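Local structure of N-acetylmuramoyl-L-alanine amidase amiD (Escherichia coli, 3D2Y) at residues 8-12 against 13-17; 43-46 against 47-51; 64-68 against 69-73; 148-151 against 152-155; 229-232 against 233-237. The protein hydrolyses, as a zinc amidase of the bacterial outer membrane, the bond between N-acetylmuramoyl residues and L-amino acids in cell-wall glycopeptides. All blocks are in the same frame, centred on the assembly; numbering follows the deposited sequence.

Overall arrangement
Contacts 1 and 3 are surface β hairpins, contact 2 is partly buried, and contacts 4 and 5 lie in the core. Contact 1 stands apart on the N-terminal arm, its centre about 41 Å from that of the chain. Contact 3 is a small hairpin running on at Trp-73 into one edge of the five-stranded sheet; contact 4 begins on the other, strand 148-150. Contacts 2 and 5 lie at the C-terminal parts of helices 41-48 and 220-234 and enter the following loops. Charged and polar side chains dress the hairpins; in contacts 4 and 5 buried polar groups bond among aliphatic and aromatic neighbours. These two touch where Asp-153 meets His-233, tying the amidase core to helix 220-234.

Contact 1. Residues 8-12 against 13-17; sequences IVEKE and GYQLD
Val-9 and Leu-16 close an antiparallel β hairpin, strand 8-10 against strand 15-17, on the N-terminal arm of the chain. As a hydrogen-bonded pair they exchange two nearly straight backbone bonds, Val-9 N to Leu-16 O and Leu-16 N to Val-9 O, each 2.7 Å. Packing is tight beside them, where Ile-8 CG2 rests on Gln-15 CD at 3.6 Å and Ile-8 CD1 meets Asp-17 CG at the same 3.6 Å. An alanine at Ile-8 would probably leave the Gln-15 amide freer to turn and open a gap beside Asp-17, whose OD1 is held by Arg-19 N. At the turn the backbone is looser: Lys-11 N reaches Tyr-14 O through one weak bond, and Gly-13, at a phi of 113°, reverses the chain where a CB would strike Glu-12 O. Side chains still pack closely there. Tyr-14 CG lies between its backbone N and carbonyl carbon (chi1 63°), which places the ring beside Lys-11, whose CB makes a CH-pi contact 3.7 Å from the centroid. On the face shared with Ile-8, Gln-15 NE2 donates to Glu-10 OE1 at 2.8 Å, coming from 50° above the carboxylate plane.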
loop_
_atom_site.group_PDB
_atom_site.type_symbol
_atom_site.label_atom_id
_atom_site.label_comp_id
_atom_site.label_asym_id
_atom_site.label_seq_id
_atom_site.Cartn_x
_atom_site.Cartn_y
_atom_site.Cartn_z
ATOM N N ILE A 8 39.122 -9.035 0.370
ATOM C CA ILE A 8 39.315 -9.478 1.764
ATOM C C ILE A 8 39.103 -8.323 2.756
ATOM O O ILE A 8 39.647 -7.236 2.555
ATOM C CB ILE A 8 40.712 -10.176 1.975
ATOM C CG1 ILE A 8 40.621 -11.692 1.834
ATOM C CG2 ILE A 8 41.217 -9.993 3.380
ATOM C CD1 ILE A 8 40.252 -12.195 0.487
ATOM N N VAL A 9 38.319 -8.570 3.817
ATOM C CA VAL A 9 37.993 -7.559 4.857
ATOM C C VAL A 9 38.480 -7.981 6.271
ATOM O O VAL A 9 38.221 -9.102 6.692
ATOM C CB VAL A 9 36.459 -7.266 4.896
ATOM C CG1 VAL A 9 36.146 -6.115 5.833
ATOM C CG2 VAL A 9 35.900 -6.969 3.496
ATOM N N GLU A 10 39.164 -7.092 7.004
ATOM C CA GLU A 10 39.704 -7.418 8.349
ATOM C C GLU A 10 38.774 -7.044 9.498
ATOM O O GLU A 10 38.068 -6.044 9.430
ATOM C CB GLU A 10 41.065 -6.755 8.588
ATOM C CG GLU A 10 42.093 -7.069 7.550
ATOM C CD GLU A 10 42.915 -8.303 7.856
ATOM O OE1 GLU A 10 43.680 -8.719 6.973
ATOM O OE2 GLU A 10 42.835 -8.845 8.970
ATOM N N LYS A 11 38.786 -7.856 10.556
ATOM C CA LYS A 11 37.951 -7.628 11.737
ATOM C C LYS A 11 38.710 -8.044 12.999
ATOM O O LYS A 11 39.721 -8.748 12.937
ATOM C CB LYS A 11 36.654 -8.445 11.650
ATOM C CG LYS A 11 35.861 -8.269 10.366
ATOM C CD LYS A 11 34.856 -7.126 10.444
ATOM C CE LYS A 11 34.253 -6.863 9.075
ATOM N NZ LYS A 11 32.861 -6.357 9.170
ATOM N N GLU A 12 38.217 -7.613 14.153
ATOM C CA GLU A 12 38.701 -8.166 15.411
ATOM C C GLU A 12 38.214 -9.620 15.519
ATOM O O GLU A 12 37.009 -9.895 15.700
ATOM C CB GLU A 12 38.267 -7.320 16.618
ATOM C CG GLU A 12 39.091 -6.043 16.821
ATOM C CD GLU A 12 39.071 -5.514 18.263
ATOM O OE1 GLU A 12 38.668 -6.264 19.184
ATOM O OE2 GLU A 12 39.473 -4.342 18.481
ATOM N N GLY A 13 39.157 -10.545 15.350
ATOM C CA GLY A 13 38.880 -11.951 15.563
ATOM C C GLY A 13 38.918 -12.858 14.346
ATOM O O GLY A 13 39.063 -14.056 14.513
ATOM N N TYR A 14 38.772 -12.278 13.148
ATOM C CA TYR A 14 38.579 -13.021 11.886
ATOM C C TYR A 14 38.734 -12.115 10.644
ATOM O O TYR A 14 38.651 -10.891 10.737
ATOM C CB TYR A 14 37.199 -13.712 11.862
ATOM C CG TYR A 14 36.026 -12.718 11.912
ATOM C CD1 TYR A 14 35.367 -12.323 10.744
ATOM C CD2 TYR A 14 35.644 -12.137 13.110
ATOM C CE1 TYR A 14 34.298 -11.400 10.794
ATOM C CE2 TYR A 14 34.587 -11.227 13.165
ATOM C CZ TYR A 14 33.932 -10.862 12.014
ATOM O OH TYR A 14 32.914 -9.945 12.102
ATOM N N GLN A 15 38.943 -12.745 9.486
ATOM C CA GLN A 15 38.988 -12.086 8.189
ATOM C C GLN A 15 37.753 -12.486 7.401
ATOM O O GLN A 15 37.302 -13.613 7.517
ATOM C CB GLN A 15 40.219 -12.612 7.445
ATOM C CG GLN A 15 41.032 -11.570 6.799
ATOM C CD GLN A 15 42.261 -12.112 6.138
ATOM O OE1 GLN A 15 42.272 -13.241 5.649
ATOM N NE2 GLN A 15 43.312 -11.309 6.115
ATOM N N LEU A 16 37.198 -11.585 6.594
ATOM C CA LEU A 16 36.124 -11.998 5.658
ATOM C C LEU A 16 36.633 -11.977 4.234
ATOM O O LEU A 16 37.348 -11.053 3.844
ATOM C CB LEU A 16 34.875 -11.116 5.766
ATOM C CG LEU A 16 34.144 -11.155 7.099
ATOM C CD1 LEU A 16 33.151 -9.951 7.198
ATOM C CD2 LEU A 16 33.445 -12.475 7.330
ATOM N N ASP A 17 36.269 -13.009 3.482
ATOM C CA ASP A 17 36.622 -13.155 2.078
ATOM C C ASP A 17 35.334 -12.951 1.296
ATOM O O ASP A 17 34.390 -13.761 1.412
ATOM C CB ASP A 17 37.182 -14.567 1.858
ATOM C CG ASP A 17 37.725 -14.815 0.440
ATOM O OD1 ASP A 17 37.205 -14.229 -0.532
ATOM O OD2 ASP A 17 38.660 -15.653 0.299
#

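Contact 2. Residues 43-46 against 47-51; sequences SSLA and TLTDK
Leu-48 N donates to Ser-44 O at 2.8 Å in a nearly straight α-helical bond, and one residue back Thr-47 N reaches Ser-43 O at 3.0 Å. Farther along, Thr-49 N makes a weak bond of 3.3 Å to Ala-46 O, and Asp-50 N bonds Thr-47 O. With OG1 set between its own backbone N and carbonyl carbon (chi1 59°), Thr-49 turns its hydroxyl back along the helix, where OG1 lies 2.9 Å from Leu-45 O. A water lies between Ala-46 O and Asp-50 OD1 and probably links them, the second leg long. Packing across these turns is light. Leu-48 CG sits over the backbone, 3.3 Å from Ser-44 O, while Leu-45 CD1 brushes Thr-49 CG2 at 4.2 Å. The apolar side faces inward: Leu-45 and Leu-48 both rest on Leu-58 of strand 57-59. The hydroxyls of Ser-43 and Ser-44 are held by Asp-40, through OD2 and the carbonyl O respectively. Ser-44, Thr-47 and Leu-48 pack against the bound substrate, Ser-44 beside the substrate-binding Thr-37 and Leu-48 about 4 Å, side chain to side chain, from the proton acceptor Glu-104, consistent with helix 41-48 lining one side of the amidase substrate site.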
loop_
_atom_site.group_PDB
_atom_site.type_symbol
_atom_site.label_atom_id
_atom_site.label_comp_id
_atom_site.label_asym_id
_atom_site.label_seq_id
_atom_site.Cartn_x
_atom_site.Cartn_y
_atom_site.Cartn_z
ATOM N N SER A 43 1.961 18.555 13.760
ATOM C CA SER A 43 1.423 17.520 14.634
ATOM C C SER A 43 1.824 16.099 14.182
ATOM O O SER A 43 2.175 15.256 15.001
ATOM C CB SER A 43 -0.091 17.659 14.760
ATOM O OG SER A 43 -0.436 18.983 15.148
ATOM N N SER A 44 1.790 15.846 12.882
ATOM C CA SER A 44 2.146 14.491 12.355
ATOM C C SER A 44 3.649 14.278 12.599
ATOM O O SER A 44 4.093 13.183 12.979
ATOM C CB SER A 44 1.819 14.355 10.860
ATOM O OG SER A 44 0.433 14.544 10.630
ATOM N N LEU A 45 4.442 15.327 12.355
ATOM C CA LEU A 45 5.895 15.192 12.541
ATOM C C LEU A 45 6.211 14.855 14.014
ATOM O O LEU A 45 7.000 13.968 14.299
ATOM C CB LEU A 45 6.601 16.469 12.053
ATOM C CG LEU A 45 8.113 16.473 12.189
ATOM C CD1 LEU A 45 8.777 15.372 11.364
ATOM C CD2 LEU A 45 8.579 17.822 11.674
ATOM N N ALA A 46 5.539 15.543 14.939
ATOM C CA ALA A 46 5.660 15.265 16.367
ATOM C C ALA A 46 5.354 13.779 16.667
ATOM O O ALA A 46 6.147 13.058 17.300
ATOM C CB ALA A 46 4.722 16.202 17.170
ATOM N N THR A 47 4.226 13.314 16.150
ATOM C CA THR A 47 3.728 11.978 16.446
ATOM C C THR A 47 4.643 10.908 15.844
ATOM O O THR A 47 4.996 9.950 16.517
ATOM C CB THR A 47 2.273 11.779 15.927
ATOM O OG1 THR A 47 1.375 12.700 16.579
ATOM C CG2 THR A 47 1.803 10.352 16.151
ATOM N N LEU A 48 5.050 11.102 14.599
ATOM C CA LEU A 48 5.896 10.135 13.910
ATOM C C LEU A 48 7.360 10.097 14.342
ATOM O O LEU A 48 8.146 9.280 13.816
ATOM C CB LEU A 48 5.806 10.371 12.411
ATOM C CG LEU A 48 4.418 10.152 11.802
ATOM C CD1 LEU A 48 4.292 10.813 10.409
ATOM C CD2 LEU A 48 4.036 8.652 11.785
ATOM N N THR A 49 7.734 10.977 15.264
ATOM C CA THR A 49 9.077 10.956 15.866
ATOM C C THR A 49 9.014 10.603 17.356
ATOM O O THR A 49 10.038 10.644 18.066
ATOM C CB THR A 49 9.882 12.257 15.616
ATOM O OG1 THR A 49 9.193 13.405 16.154
ATOM C CG2 THR A 49 10.088 12.488 14.100
ATOM N N ASP A 50 7.824 10.218 17.814
ATOM C CA ASP A 50 7.634 9.827 19.207
ATOM C C ASP A 50 7.844 8.328 19.355
ATOM O O ASP A 50 8.448 7.663 18.490
ATOM C CB ASP A 50 6.256 10.246 19.752
ATOM C CG ASP A 50 6.350 10.946 21.131
ATOM O OD1 ASP A 50 7.046 11.990 21.217
ATOM O OD2 ASP A 50 5.727 10.474 22.124
ATOM N N LYS A 51 7.360 7.776 20.450
ATOM C CA LYS A 51 7.795 6.433 20.772
ATOM C C LYS A 51 6.755 5.330 20.487
ATOM O O LYS A 51 6.983 4.174 20.818
ATOM C CB LYS A 51 8.434 6.378 22.166
ATOM C CG LYS A 51 7.762 7.234 23.218
ATOM C CD LYS A 51 6.838 6.396 24.090
ATOM C CE LYS A 51 6.550 7.106 25.411
ATOM N NZ LYS A 51 6.860 6.167 26.535
HETATM O O HOH W 1 8.024 13.894 18.754
#

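Contact 3. Residues 64-68 against 69-73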
loop_
_atom_site.group_PDB
_atom_site.type_symbol
_atom_site.label_atom_id
_atom_site.label_comp_id
_atom_site.label_asym_id
_atom_site.label_seq_id
_atom_site.Cartn_x
_atom_site.Cartn_y
_atom_site.Cartn_z
ATOM N N PRO A 64 6.951 22.380 0.382
ATOM C CA PRO A 64 7.688 23.603 0.074
ATOM C C PRO A 64 8.709 23.207 -0.988
ATOM O O PRO A 64 9.156 22.047 -1.017
ATOM C CB PRO A 64 8.388 23.911 1.386
ATOM C CG PRO A 64 8.466 22.569 2.108
ATOM C CD PRO A 64 7.211 21.890 1.750
ATOM N N ARG A 65 9.087 24.159 -1.828
ATOM C CA ARG A 65 10.075 23.902 -2.879
ATOM C C ARG A 65 11.381 24.704 -2.730
ATOM O O ARG A 65 11.377 25.895 -2.415
ATOM C CB ARG A 65 9.441 24.053 -4.264
ATOM C CG ARG A 65 8.069 23.392 -4.334
ATOM C CD ARG A 65 7.459 23.501 -5.688
ATOM N NE ARG A 65 7.984 22.456 -6.539
ATOM C CZ ARG A 65 7.672 22.297 -7.819
ATOM N NH1 ARG A 65 6.803 23.121 -8.411
ATOM N NH2 ARG A 65 8.236 21.307 -8.504
ATOM N N TYR A 66 12.483 24.000 -2.944
ATOM C CA TYR A 66 13.834 24.542 -2.868
ATOM C C TYR A 66 14.553 23.998 -4.071
ATOM O O TYR A 66 14.349 22.854 -4.417
ATOM C CB TYR A 66 14.562 24.017 -1.630
ATOM C CG TYR A 66 13.907 24.406 -0.333
ATOM C CD1 TYR A 66 12.795 23.707 0.156
ATOM C CD2 TYR A 66 14.411 25.479 0.420
ATOM C CE1 TYR A 66 12.175 24.082 1.356
ATOM C CE2 TYR A 66 13.809 25.865 1.615
ATOM C CZ TYR A 66 12.697 25.163 2.078
ATOM O OH TYR A 66 12.126 25.538 3.280
ATOM N N ASN A 67 15.400 24.805 -4.705
ATOM C CA ASN A 67 16.138 24.350 -5.892
ATOM C C ASN A 67 15.193 23.748 -6.927
ATOM O O ASN A 67 15.561 22.834 -7.649
ATOM C CB ASN A 67 17.224 23.334 -5.480
ATOM C CG ASN A 67 18.256 23.109 -6.561
ATOM O OD1 ASN A 67 18.450 23.953 -7.438
ATOM N ND2 ASN A 67 18.895 21.953 -6.524
ATOM N N GLY A 68 13.960 24.246 -6.950
ATOM C CA GLY A 68 12.950 23.825 -7.909
ATOM C C GLY A 68 12.318 22.470 -7.638
ATOM O O GLY A 68 11.662 21.908 -8.519
ATOM N N LYS A 69 12.516 21.950 -6.425
ATOM C CA LYS A 69 12.130 20.569 -6.075
ATOM C C LYS A 69 11.305 20.542 -4.794
ATOM O O LYS A 69 11.643 21.280 -3.859
ATOM C CB LYS A 69 13.373 19.725 -5.796
ATOM C CG LYS A 69 14.274 19.450 -6.996
ATOM C CD LYS A 69 15.540 18.822 -6.522
ATOM C CE LYS A 69 16.673 19.024 -7.474
ATOM N NZ LYS A 69 17.639 17.904 -7.302
ATOM N N PRO A 70 10.253 19.669 -4.715
ATOM C CA PRO A 70 9.489 19.549 -3.468
ATOM C C PRO A 70 10.340 18.901 -2.382
ATOM O O PRO A 70 11.103 17.977 -2.668
ATOM C CB PRO A 70 8.341 18.600 -3.847
ATOM C CG PRO A 70 8.919 17.769 -4.997
ATOM C CD PRO A 70 9.701 18.805 -5.774
ATOM N N ARG A 71 10.230 19.399 -1.158
ATOM C CA ARG A 71 10.966 18.840 -0.029
ATOM C C ARG A 71 10.061 17.861 0.717
ATOM O O ARG A 71 8.930 18.168 1.066
ATOM C CB ARG A 71 11.507 19.941 0.906
ATOM C CG ARG A 71 12.140 19.466 2.216
ATOM C CD ARG A 71 12.735 20.595 3.027
ATOM N NE ARG A 71 13.963 21.143 2.424
ATOM C CZ ARG A 71 14.711 22.111 2.953
ATOM N NH1 ARG A 71 14.371 22.704 4.098
ATOM N NH2 ARG A 71 15.795 22.523 2.319
ATOM N N ILE A 72 10.602 16.671 0.942
ATOM C CA ILE A 72 9.932 15.599 1.678
ATOM C C ILE A 72 10.792 15.247 2.905
ATOM O O ILE A 72 12.018 15.298 2.826
ATOM C CB ILE A 72 9.793 14.340 0.751
ATOM C CG1 ILE A 72 8.890 14.632 -0.456
ATOM C CG2 ILE A 72 9.275 13.118 1.514
ATOM C CD1 ILE A 72 8.972 13.542 -1.560
ATOM N N TRP A 73 10.156 14.889 4.028
ATOM C CA TRP A 73 10.874 14.614 5.275
ATOM C C TRP A 73 11.156 13.125 5.378
ATOM O O TRP A 73 10.261 12.332 5.133
ATOM C CB TRP A 73 10.073 15.124 6.487
ATOM C CG TRP A 73 10.419 16.561 6.846
ATOM C CD1 TRP A 73 11.158 16.965 7.906
ATOM C CD2 TRP A 73 10.060 17.739 6.124
ATOM N NE1 TRP A 73 11.263 18.333 7.922
ATOM C CE2 TRP A 73 10.592 18.837 6.841
ATOM C CE3 TRP A 73 9.308 17.984 4.959
ATOM C CZ2 TRP A 73 10.444 20.165 6.410
ATOM C CZ3 TRP A 73 9.152 19.313 4.527
ATOM C CH2 TRP A 73 9.719 20.390 5.262
#
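Arg-71 lies over Tyr-66 because its CG is anti to the backbone N (chi1 172°) and the chain then bends at chi3 (-71°), which sets the guanidinium flat on the phenol ring. The two planes are only 5° apart and their centres 3.6 Å, a stacked cation-pi pair on the exposed side of a β hairpin. CZ of Arg-71 sits 3.6 Å from CE1 of Tyr-66, and NH1 reaches out as far as CZ of the phenol at 3.6 Å. The guanidinium thus covers the ring broadly, and rotation of either group would probably break the stack. Beneath the stack, strand 65-66 pairs with strand 69-70 through a type I' turn, with Asn-67 and Gly-68 at positive phi. Tyr-66 N donates to Lys-69 O at 3.0 Å and Lys-69 N returns to Tyr-66 O at 2.9 Å, while Arg-71 N bonds Pro-64 O at 2.9 Å. Pro-70, without an N-H, falls opposite Arg-65 at a non-hydrogen-bonded pair, and Arg-65 brings its guanidinium edge to the proline ring. Behind the hairpin, Pro-64 CG touches the edge of the Trp-73 indole at CH2, 4.0 Å away. The Trp-73 ring also meets Phe-41 edge-to-face and its backbone pairs with Leu-58 of strand 57-59, while Pro-70 and Ile-72 rest on Ala-129 and Leu-133 of helix 124-141.

Contact 4. Residues 148-151 against 152-155; sequences VVAH and ADIA
Val-149 and Ile-154 meet at the corner where strand 148-150, an outer strand of the amidase sheet, runs into a short, weakly bonded helical turn. CG2 of Val-149 touches CG2 of Ile-154 at 3.8 Å, the two side chains crossing at about a right angle; both also touch Val-33 of strand 31-36 and Trp-90. Next, Ala-150 N donates to Asp-153 OD2 at 2.8 Å, reaching that oxygen from 48° above the carboxylate plane, and the aspartate folds back over the strand end. The buried carboxylate is gripped from beyond the corner too: OD1 bonds Tyr-212 OH, and OD2 takes a second donor, His-233 ND1. Ala-150 O receives a weak bond of 2.9 Å from Asp-153 N. His-151 O then takes two donors, Ala-155 N at 2.9 Å nearly in line with the carbonyl and Ile-154 N at 3.0 Å from well above its plane, which probably helps fix the backbone here. A chi1 of -164°, with CG opposite the backbone N, points the His-151 ring out toward the site. In this model ND1 is hydrogen-bonded to Asp-161 OD2, NE2 bonds Ala-85 O, and the ring meets His-35 edge-to-face. His-151, His-35 and Asp-161 are the zinc-binding residues of the enzyme. CG1 of Ile-154 lies in the plane of the imidazole at its edge, 3.9 Å from His-151 CD2.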
loop_
_atom_site.group_PDB
_atom_site.type_symbol
_atom_site.label_atom_id
_atom_site.label_comp_id
_atom_site.label_asym_id
_atom_site.label_seq_id
_atom_site.Cartn_x
_atom_site.Cartn_y
_atom_site.Cartn_z
ATOM N N VAL A 148 2.850 -2.410 -3.970
ATOM C CA VAL A 148 2.601 -1.016 -3.570
ATOM C C VAL A 148 1.149 -0.961 -3.036
ATOM O O VAL A 148 0.203 -1.141 -3.790
ATOM C CB VAL A 148 2.774 -0.037 -4.785
ATOM C CG1 VAL A 148 2.677 1.392 -4.289
ATOM C CG2 VAL A 148 4.108 -0.310 -5.496
ATOM N N VAL A 149 0.975 -0.771 -1.734
ATOM C CA VAL A 149 -0.323 -1.073 -1.117
ATOM C C VAL A 149 -0.745 0.043 -0.214
ATOM O O VAL A 149 0.076 0.906 0.206
ATOM C CB VAL A 149 -0.287 -2.385 -0.263
ATOM C CG1 VAL A 149 -0.069 -3.638 -1.171
ATOM C CG2 VAL A 149 0.826 -2.280 0.870
ATOM N N ALA A 150 -2.037 0.022 0.059
ATOM C CA ALA A 150 -2.642 0.834 1.090
ATOM C C ALA A 150 -2.426 0.164 2.428
ATOM O O ALA A 150 -2.392 -1.050 2.538
ATOM C CB ALA A 150 -4.172 0.937 0.834
ATOM N N HIS A 151 -2.328 0.972 3.470
ATOM C CA HIS A 151 -2.369 0.401 4.818
ATOM C C HIS A 151 -3.656 -0.441 5.013
ATOM O O HIS A 151 -3.662 -1.488 5.694
ATOM C CB HIS A 151 -2.397 1.543 5.775
ATOM C CG HIS A 151 -2.057 1.180 7.196
ATOM N ND1 HIS A 151 -2.216 2.071 8.238
ATOM C CD2 HIS A 151 -1.540 0.057 7.743
ATOM C CE1 HIS A 151 -1.795 1.518 9.362
ATOM N NE2 HIS A 151 -1.402 0.289 9.088
ATOM N N ALA A 152 -4.771 0.044 4.447
ATOM C CA ALA A 152 -6.059 -0.694 4.590
ATOM C C ALA A 152 -5.924 -2.058 3.961
ATOM O O ALA A 152 -6.590 -3.015 4.387
ATOM C CB ALA A 152 -7.226 0.095 3.926
ATOM N N ASP A 153 -5.082 -2.169 2.928
ATOM C CA ASP A 153 -4.912 -3.453 2.251
ATOM C C ASP A 153 -4.293 -4.471 3.215
ATOM O O ASP A 153 -4.582 -5.680 3.120
ATOM C CB ASP A 153 -4.022 -3.328 1.015
ATOM C CG ASP A 153 -4.657 -2.484 -0.107
ATOM O OD1 ASP A 153 -5.900 -2.409 -0.209
ATOM O OD2 ASP A 153 -3.894 -1.902 -0.904
ATOM N N ILE A 154 -3.411 -4.005 4.111
ATOM C CA ILE A 154 -2.605 -4.944 4.912
ATOM C C ILE A 154 -3.169 -5.105 6.316
ATOM O O ILE A 154 -2.791 -6.036 7.035
ATOM C CB ILE A 154 -1.106 -4.579 4.961
ATOM C CG1 ILE A 154 -0.855 -3.305 5.786
ATOM C CG2 ILE A 154 -0.544 -4.523 3.568
ATOM C CD1 ILE A 154 0.629 -2.860 5.715
ATOM N N ALA A 155 -4.067 -4.193 6.695
ATOM C CA ALA A 155 -4.823 -4.274 7.961
ATOM C C ALA A 155 -6.294 -3.849 7.784
ATOM O O ALA A 155 -6.713 -2.813 8.366
ATOM C CB ALA A 155 -4.185 -3.333 9.010
#

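Contact 5. Residues 229-232 against 233-237; sequences AFQM and HFRPT
Phe-234 lies across Phe-230 one helical turn back, its CD2 coming to 3.5 Å from Phe-230 CE1. The rings sit obliquely, planes 38° apart and centroids 5.3 Å, and Phe-234 CB stands over the rim of one face of the Phe-230 ring. Turning CG of Phe-230 away from its own N (chi1 175°) swings the ring forward along the helix to meet its neighbour. The backbone ties the same pair: Phe-234 N donates to Phe-230 O at 2.8 Å, in the carbonyl plane. His-233 CD2 lies over one face of the Phe-234 ring, 3.4 Å above its plane. With a serine at Phe-234, Phe-230 is likely to lose its neighbour and the imidazole its cover on that face, leaving Asp-153 and the stacked Trp-168 to fix its tilt. Arg-235 is the first residue to leave helical angles at the end of helix 220-234, and Pro-236 CB follows to 3.8 Å from Met-232 O. Alongside, Gln-231 and Arg-235 point the same way with NE2 of the amide only 3.1 Å from NH1 of the guanidinium. Both are donors, so no bond joins them. Gln-231 OE1 takes Gly-241 N while its NE2 gives to Thr-247 OG1 and Glu-242 O; Arg-235 NE bonds Leu-238 O, and NH2 makes salt bridges to Glu-246 and Asp-244. These separate acceptors, with two carboxylates near the guanidinium, probably make the close approach of the two N-H groups tolerable.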
loop_
_atom_site.group_PDB
_atom_site.type_symbol
_atom_site.label_atom_id
_atom_site.label_comp_id
_atom_site.label_asym_id
_atom_site.label_seq_id
_atom_site.Cartn_x
_atom_site.Cartn_y
_atom_site.Cartn_z
ATOM N N ALA A 229 -11.975 -2.551 1.793
ATOM C CA ALA A 229 -10.559 -2.211 1.616
ATOM C C ALA A 229 -10.109 -2.375 0.128
ATOM O O ALA A 229 -9.434 -1.500 -0.439
ATOM C CB ALA A 229 -9.694 -3.054 2.553
ATOM N N PHE A 230 -10.540 -3.461 -0.489
ATOM C CA PHE A 230 -10.184 -3.783 -1.867
ATOM C C PHE A 230 -10.805 -2.742 -2.833
ATOM O O PHE A 230 -10.143 -2.240 -3.786
ATOM C CB PHE A 230 -10.661 -5.205 -2.198
ATOM C CG PHE A 230 -10.447 -5.602 -3.623
ATOM C CD1 PHE A 230 -9.165 -5.847 -4.106
ATOM C CD2 PHE A 230 -11.552 -5.771 -4.496
ATOM C CE1 PHE A 230 -8.962 -6.219 -5.443
ATOM C CE2 PHE A 230 -11.367 -6.134 -5.841
ATOM C CZ PHE A 230 -10.058 -6.353 -6.309
ATOM N N GLN A 231 -12.067 -2.408 -2.552
ATOM C CA GLN A 231 -12.818 -1.458 -3.384
ATOM C C GLN A 231 -12.261 -0.049 -3.252
ATOM O O GLN A 231 -12.167 0.686 -4.255
ATOM C CB GLN A 231 -14.313 -1.481 -3.054
ATOM C CG GLN A 231 -14.991 -2.821 -3.439
ATOM C CD GLN A 231 -16.387 -2.990 -2.852
ATOM O OE1 GLN A 231 -16.672 -2.510 -1.760
ATOM N NE2 GLN A 231 -17.243 -3.731 -3.551
ATOM N N MET A 232 -11.925 0.357 -2.030
ATOM C CA MET A 232 -11.280 1.667 -1.814
ATOM C C MET A 232 -10.035 1.847 -2.668
ATOM O O MET A 232 -9.786 2.948 -3.144
ATOM C CB MET A 232 -10.953 1.941 -0.340
ATOM C CG MET A 232 -12.160 2.194 0.531
ATOM S SD MET A 232 -11.688 2.785 2.160
ATOM C CE MET A 232 -11.055 1.323 2.949
ATOM N N HIS A 233 -9.305 0.753 -2.916
ATOM C CA HIS A 233 -8.094 0.772 -3.742
ATOM C C HIS A 233 -8.445 0.636 -5.255
ATOM O O HIS A 233 -7.940 1.399 -6.097
ATOM C CB HIS A 233 -7.154 -0.347 -3.238
ATOM C CG HIS A 233 -5.770 -0.340 -3.829
ATOM N ND1 HIS A 233 -4.671 -0.839 -3.153
ATOM C CD2 HIS A 233 -5.319 0.044 -5.050
ATOM C CE1 HIS A 233 -3.603 -0.746 -3.930
ATOM N NE2 HIS A 233 -3.977 -0.230 -5.089
ATOM N N PHE A 234 -9.313 -0.317 -5.597
ATOM C CA PHE A 234 -9.442 -0.787 -6.967
ATOM C C PHE A 234 -10.809 -0.551 -7.597
ATOM O O PHE A 234 -10.948 -0.726 -8.812
ATOM C CB PHE A 234 -9.070 -2.280 -7.086
ATOM C CG PHE A 234 -7.642 -2.586 -6.787
ATOM C CD1 PHE A 234 -6.659 -2.331 -7.755
ATOM C CD2 PHE A 234 -7.272 -3.171 -5.566
ATOM C CE1 PHE A 234 -5.336 -2.621 -7.520
ATOM C CE2 PHE A 234 -5.908 -3.452 -5.320
ATOM C CZ PHE A 234 -4.950 -3.193 -6.320
ATOM N N ARG A 235 -11.800 -0.102 -6.807
ATOM C CA ARG A 235 -13.144 0.196 -7.350
ATOM C C ARG A 235 -13.799 1.264 -6.466
ATOM O O ARG A 235 -14.798 1.015 -5.795
ATOM C CB ARG A 235 -14.016 -1.067 -7.446
ATOM C CG ARG A 235 -15.092 -1.029 -8.565
ATOM C CD ARG A 235 -16.333 -0.192 -8.214
ATOM N NE ARG A 235 -16.984 -0.706 -7.011
ATOM C CZ ARG A 235 -17.938 -1.636 -6.999
ATOM N NH1 ARG A 235 -18.449 -2.035 -5.846
ATOM N NH2 ARG A 235 -18.396 -2.151 -8.131
ATOM N N PRO A 236 -13.177 2.444 -6.412
ATOM C CA PRO A 236 -13.561 3.460 -5.448
ATOM C C PRO A 236 -14.877 4.167 -5.686
ATOM O O PRO A 236 -15.320 4.906 -4.827
ATOM C CB PRO A 236 -12.407 4.450 -5.507
ATOM C CG PRO A 236 -11.785 4.249 -6.821
ATOM C CD PRO A 236 -11.994 2.836 -7.194
ATOM N N THR A 237 -15.509 3.936 -6.827
ATOM C CA THR A 237 -16.865 4.457 -7.044
ATOM C C THR A 237 -17.917 3.885 -6.082
ATOM O O THR A 237 -18.909 4.571 -5.772
ATOM C CB THR A 237 -17.335 4.247 -8.508
ATOM O OG1 THR A 237 -17.363 2.841 -8.830
ATOM C CG2 THR A 237 -16.397 5.006 -9.457
#